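Long-range contacts in hydrolase, haloacid dehalogenase-like family (Chlorobaculum tepidum, PDB 2HCF), which probably acts as a magnesium-dependent hydrolase of the haloacid dehalogenase (HAD) superfamily, its natural substrate not being established: residues Leu8-Gly13 with Leu115-Phe120; Asp12-Lys17 with Val174-Thr179. All coordinates share one frame; numbering follows the deposited sequence.

Interaction 1: residues Leu8-Gly13 with Leu115-Phe120; sequences LFDIDG and LLTGNF. With MG (magnesium ion), chain B.
F9 and L115 form a parallel beta bridge, CA to CA 4.9 Å, where two neighbouring strands of the HAD core sheet end. L116 N donates to F9 O at 2.9 Å. Past the bridge the chains leave the strands, and the first holds D10 and D12, which with T14 fit the DxDx(T/V) pattern of the HAD family. L8 and L116 meet methyl to methyl, CD1 to CD1 at 4.0 Å. I11 points at the second segment, its CG1 against L115 CD2 and T117 OG1. D10, CG anti to the backbone N (chi1 -180°), binds the magnesium ion through OD2 at 2.0 Å; OD2 also bonds T14, and OD1 pairs with R149. D12 binds the same ion through its backbone O, and its carboxylate turns to N119 and K127. N119 ND2 donates to D12 OD1 at 2.6 Å, nearly along the C-O axis and within the plane of the amide, while K127 bridges D12 OD2 and N119 OD1. An alanine in place of N119 would probably leave the D12 carboxylate freer to turn and K127 with one partner fewer. T117 OG1 accepts from N119 N at 3.0 Å, forming an ST turn that leads into N119. Water 1 joins the two loops, 2.6 Å from T117 OG1 and donating to D10 OD1 at 2.9 Å.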
loop_
_atom_site.group_PDB
_atom_site.type_symbol
_atom_site.label_atom_id
_atom_site.label_comp_id
_atom_site.label_asym_id
_atom_site.label_seq_id
_atom_site.Cartn_x
_atom_site.Cartn_y
_atom_site.Cartn_z
ATOM N N LEU A 8 1.887 -8.601 -5.595
ATOM C CA LEU A 8 2.113 -7.503 -4.660
ATOM C C LEU A 8 0.846 -6.650 -4.546
ATOM O O LEU A 8 0.314 -6.159 -5.535
ATOM C CB LEU A 8 3.314 -6.671 -5.127
ATOM C CG LEU A 8 4.654 -7.400 -5.261
ATOM C CD1 LEU A 8 5.664 -6.485 -5.920
ATOM C CD2 LEU A 8 5.171 -7.890 -3.922
ATOM N N PHE A 9 0.382 -6.478 -3.319
ATOM C CA PHE A 9 -0.868 -5.793 -2.992
ATOM C C PHE A 9 -0.595 -4.510 -2.226
ATOM O O PHE A 9 0.184 -4.494 -1.224
ATOM C CB PHE A 9 -1.710 -6.653 -2.047
ATOM C CG PHE A 9 -2.544 -7.724 -2.730
ATOM C CD1 PHE A 9 -3.829 -7.433 -3.180
ATOM C CD2 PHE A 9 -2.089 -9.044 -2.828
ATOM C CE1 PHE A 9 -4.612 -8.414 -3.772
ATOM C CE2 PHE A 9 -2.858 -10.016 -3.417
ATOM C CZ PHE A 9 -4.128 -9.697 -3.891
ATOM N N ASP A 10 -1.238 -3.447 -2.698
ATOM C CA ASP A 10 -1.514 -2.229 -1.923
ATOM C C ASP A 10 -2.504 -2.512 -0.790
ATOM O O ASP A 10 -3.232 -3.468 -0.875
ATOM C CB ASP A 10 -2.106 -1.217 -2.891
ATOM C CG ASP A 10 -2.432 0.106 -2.227
ATOM O OD1 ASP A 10 -1.469 0.725 -1.734
ATOM O OD2 ASP A 10 -3.628 0.513 -2.242
ATOM N N ILE A 11 -2.502 -1.706 0.279
ATOM C CA ILE A 11 -3.425 -1.865 1.407
ATOM C C ILE A 11 -4.688 -0.971 1.261
ATOM O O ILE A 11 -5.788 -1.480 0.946
ATOM C CB ILE A 11 -2.694 -1.616 2.739
ATOM C CG1 ILE A 11 -1.476 -2.562 2.845
ATOM C CG2 ILE A 11 -3.646 -1.779 3.924
ATOM C CD1 ILE A 11 -0.720 -2.463 4.143
ATOM N N ASP A 12 -4.537 0.348 1.430
ATOM C CA ASP A 12 -5.691 1.250 1.557
ATOM C C ASP A 12 -6.406 1.429 0.235
ATOM O O ASP A 12 -5.757 1.718 -0.796
ATOM C CB ASP A 12 -5.284 2.606 2.130
ATOM C CG ASP A 12 -4.653 2.471 3.535
ATOM O OD1 ASP A 12 -3.492 2.048 3.604
ATOM O OD2 ASP A 12 -5.324 2.748 4.539
ATOM N N GLY A 13 -7.717 1.187 0.265
ATOM C CA GLY A 13 -8.568 1.246 -0.945
ATOM C C GLY A 13 -8.463 0.045 -1.885
ATOM O O GLY A 13 -9.059 0.072 -2.969
ATOM N N LEU A 115 3.490 -7.221 0.104
ATOM C CA LEU A 115 2.852 -5.937 0.188
ATOM C C LEU A 115 3.709 -4.956 -0.549
ATOM O O LEU A 115 4.925 -5.054 -0.474
ATOM C CB LEU A 115 2.771 -5.499 1.625
ATOM C CG LEU A 115 1.836 -6.389 2.459
ATOM C CD1 LEU A 115 2.075 -6.122 3.887
ATOM C CD2 LEU A 115 0.360 -6.095 2.115
ATOM N N LEU A 116 3.082 -4.014 -1.241
ATOM C CA LEU A 116 3.747 -2.859 -1.813
ATOM C C LEU A 116 2.825 -1.687 -1.517
ATOM O O LEU A 116 1.755 -1.572 -2.155
ATOM C CB LEU A 116 3.939 -3.007 -3.327
ATOM C CG LEU A 116 4.974 -2.058 -3.922
ATOM C CD1 LEU A 116 5.467 -2.553 -5.253
ATOM C CD2 LEU A 116 4.438 -0.640 -4.083
ATOM N N THR A 117 3.208 -0.875 -0.516
ATOM C CA THR A 117 2.288 0.066 0.095
ATOM C C THR A 117 2.889 1.398 0.496
ATOM O O THR A 117 4.096 1.493 0.743
ATOM C CB THR A 117 1.625 -0.619 1.310
ATOM O OG1 THR A 117 0.811 0.308 2.015
ATOM C CG2 THR A 117 2.662 -1.242 2.207
ATOM N N GLY A 118 2.035 2.430 0.549
ATOM C CA GLY A 118 2.437 3.770 1.013
ATOM C C GLY A 118 2.497 3.855 2.530
ATOM O O GLY A 118 2.992 4.838 3.086
ATOM N N ASN A 119 1.954 2.857 3.225
ATOM C CA ASN A 119 2.070 2.800 4.678
ATOM C C ASN A 119 3.516 2.512 5.141
ATOM O O ASN A 119 4.239 1.727 4.507
ATOM C CB ASN A 119 1.170 1.683 5.250
ATOM C CG ASN A 119 -0.319 1.993 5.165
ATOM O OD1 ASN A 119 -0.862 2.680 6.048
ATOM N ND2 ASN A 119 -1.009 1.410 4.160
ATOM N N PHE A 120 3.929 3.131 6.256
ATOM C CA PHE A 120 5.037 2.626 7.037
ATOM C C PHE A 120 4.644 1.188 7.391
ATOM O O PHE A 120 3.457 0.879 7.562
ATOM C CB PHE A 120 5.258 3.437 8.333
ATOM C CG PHE A 120 5.649 4.885 8.113
ATOM C CD1 PHE A 120 6.788 5.215 7.389
ATOM C CD2 PHE A 120 4.904 5.916 8.682
ATOM C CE1 PHE A 120 7.152 6.568 7.190
ATOM C CE2 PHE A 120 5.269 7.238 8.499
ATOM C CZ PHE A 120 6.388 7.564 7.742
HETATM MG MG MG B . -4.342 2.422 -2.236
HETATM O O HOH W 1 -1.453 1.232 1.126
HETATM O O HOH W 2 -3.021 3.138 -0.735
HETATM O O HOH W 3 -5.550 4.306 -2.062
HETATM O O HOH W 4 -2.795 2.957 -3.503
#

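Interaction 2: residues Asp12-Lys17 with Val174-Thr179; sequences DGTLLK and VIIGDT. With MG (magnesium ion), chain B.
The carboxylate of D178 lies with one face against the loop of D12, G13 and T14: G13 O sits over it, 3.4 Å from D178 CG, and D12 O and T14 OG1 are on the same side. Against the opposite face rests the methyl CG2 of T179, 3.7 Å from D178 CG. D178, just past strand 173-177, binds the magnesium ion through OD1 at 2.1 Å, an acidic ligand consistent with a HAD-type site, and its OD2 accepts a hydrogen bond from water 3, itself a ligand of the ion. CG between the backbone N and the carbonyl carbon (chi1 70°) brings the carboxylate up to the G13 loop. G13 fits by having no side chain, since a CB would run into D178 OD2. Away from the metal, T14 CG2 meets I176 CG2 at 4.0 Å, the side chains crossing at about a right angle. T14 OG1 is 3.3 Å from G177 CA but is turned to D10. No hydrogen bond links the two segments directly. D12 O and D178 OD1 stand only 3.0 Å apart, two acceptors brought together by the shared magnesium ion; without the cation this oxygen pair would probably be held less closely.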
loop_
_atom_site.group_PDB
_atom_site.type_symbol
_atom_site.label_atom_id
_atom_site.label_comp_id
_atom_site.label_asym_id
_atom_site.label_seq_id
_atom_site.Cartn_x
_atom_site.Cartn_y
_atom_site.Cartn_z
ATOM N N ASP A 12 -4.537 0.348 1.430
ATOM C CA ASP A 12 -5.691 1.250 1.557
ATOM C C ASP A 12 -6.406 1.429 0.235
ATOM O O ASP A 12 -5.757 1.718 -0.796
ATOM C CB ASP A 12 -5.284 2.606 2.130
ATOM C CG ASP A 12 -4.653 2.471 3.535
ATOM O OD1 ASP A 12 -3.492 2.048 3.604
ATOM O OD2 ASP A 12 -5.324 2.748 4.539
ATOM N N GLY A 13 -7.717 1.187 0.265
ATOM C CA GLY A 13 -8.568 1.246 -0.945
ATOM C C GLY A 13 -8.463 0.045 -1.885
ATOM O O GLY A 13 -9.059 0.072 -2.969
ATOM N N THR A 14 -7.697 -0.982 -1.475
ATOM C CA THR A 14 -7.483 -2.221 -2.200
ATOM C C THR A 14 -7.857 -3.431 -1.342
ATOM O O THR A 14 -8.705 -4.246 -1.727
ATOM C CB THR A 14 -6.020 -2.344 -2.639
ATOM O OG1 THR A 14 -5.660 -1.222 -3.470
ATOM C CG2 THR A 14 -5.774 -3.621 -3.419
ATOM N N LEU A 15 -7.225 -3.548 -0.184
ATOM C CA LEU A 15 -7.614 -4.618 0.772
ATOM C C LEU A 15 -8.605 -4.150 1.817
ATOM O O LEU A 15 -9.452 -4.910 2.273
ATOM C CB LEU A 15 -6.377 -5.153 1.477
ATOM C CG LEU A 15 -5.269 -5.728 0.587
ATOM C CD1 LEU A 15 -4.043 -6.084 1.460
ATOM C CD2 LEU A 15 -5.786 -6.957 -0.135
ATOM N N LEU A 16 -8.454 -2.915 2.250
ATOM C CA LEU A 16 -9.270 -2.395 3.333
ATOM C C LEU A 16 -9.306 -0.885 3.270
ATOM O O LEU A 16 -8.578 -0.266 2.458
ATOM C CB LEU A 16 -8.727 -2.870 4.685
ATOM C CG LEU A 16 -7.247 -2.538 5.038
ATOM C CD1 LEU A 16 -7.056 -1.104 5.547
ATOM C CD2 LEU A 16 -6.768 -3.526 6.132
ATOM N N LYS A 17 -10.185 -0.324 4.106
ATOM C CA LYS A 17 -10.262 1.108 4.381
ATOM C C LYS A 17 -10.271 1.347 5.860
ATOM O O LYS A 17 -10.681 0.478 6.641
ATOM C CB LYS A 17 -11.517 1.729 3.790
ATOM C CG LYS A 17 -11.455 1.762 2.271
ATOM C CD LYS A 17 -12.672 2.386 1.666
ATOM C CE LYS A 17 -12.543 2.331 0.136
ATOM N NZ LYS A 17 -13.723 2.885 -0.578
ATOM N N VAL A 174 2.892 -9.309 -10.608
ATOM C CA VAL A 174 1.563 -8.696 -10.608
ATOM C C VAL A 174 1.485 -7.683 -9.465
ATOM O O VAL A 174 1.737 -8.012 -8.292
ATOM C CB VAL A 174 0.450 -9.770 -10.465
ATOM C CG1 VAL A 174 -0.925 -9.134 -10.440
ATOM C CG2 VAL A 174 0.546 -10.773 -11.593
ATOM N N ILE A 175 1.163 -6.447 -9.831
ATOM C CA ILE A 175 1.051 -5.377 -8.875
ATOM C C ILE A 175 -0.373 -4.857 -8.831
ATOM O O ILE A 175 -0.913 -4.419 -9.842
ATOM C CB ILE A 175 2.046 -4.283 -9.193
ATOM C CG1 ILE A 175 3.427 -4.744 -8.725
ATOM C CG2 ILE A 175 1.705 -2.990 -8.497
ATOM C CD1 ILE A 175 4.576 -4.025 -9.366
ATOM N N ILE A 176 -0.970 -4.912 -7.641
ATOM C CA ILE A 176 -2.397 -4.641 -7.473
ATOM C C ILE A 176 -2.646 -3.416 -6.582
ATOM O O ILE A 176 -2.138 -3.343 -5.439
ATOM C CB ILE A 176 -3.117 -5.878 -6.880
ATOM C CG1 ILE A 176 -2.936 -7.082 -7.807
ATOM C CG2 ILE A 176 -4.600 -5.596 -6.639
ATOM C CD1 ILE A 176 -3.155 -8.438 -7.133
ATOM N N GLY A 177 -3.483 -2.504 -7.082
ATOM C CA GLY A 177 -3.933 -1.336 -6.327
ATOM C C GLY A 177 -5.086 -0.556 -6.933
ATOM O O GLY A 177 -5.633 -0.938 -7.957
ATOM N N ASP A 178 -5.407 0.581 -6.310
ATOM C CA ASP A 178 -6.627 1.353 -6.574
ATOM C C ASP A 178 -6.443 2.765 -7.139
ATOM O O ASP A 178 -7.442 3.475 -7.285
ATOM C CB ASP A 178 -7.453 1.440 -5.286
ATOM C CG ASP A 178 -6.788 2.337 -4.215
ATOM O OD1 ASP A 178 -5.649 1.991 -3.821
ATOM O OD2 ASP A 178 -7.417 3.357 -3.775
ATOM N N THR A 179 -5.195 3.169 -7.451
ATOM C CA THR A 179 -4.916 4.521 -7.960
ATOM C C THR A 179 -3.951 4.524 -9.116
ATOM O O THR A 179 -3.300 3.523 -9.428
ATOM C CB THR A 179 -4.290 5.460 -6.879
ATOM O OG1 THR A 179 -2.861 5.253 -6.822
ATOM C CG2 THR A 179 -4.924 5.203 -5.511
HETATM MG MG MG B . -4.342 2.422 -2.236
HETATM O O HOH W 3 -5.550 4.306 -2.062
HETATM O O HOH W 2 -3.021 3.138 -0.735
HETATM O O HOH W 4 -2.795 2.957 -3.503
#

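In the fold
Interaction 1 begins on the end of strand 5-9 and interaction 2 in the loop after it; they share D12 and G13, and their centres are about 7 Å apart. Strand 5-9 is flanked in the parallel sheet by strand 111-116, which supplies the second segment of interaction 1, and by strand 173-177, later in the chain, which supplies that of interaction 2. Backbone pairing ties them directly, with a probable hydrogen bond from I176 N to L8 O at 2.8 Å. The first loop thus meets loops from both neighbouring strands at the carboxyl end of the sheet, where D10 and D12 meet D178, more than 160 residues on, at one magnesium ion, as in other HAD-family active sites.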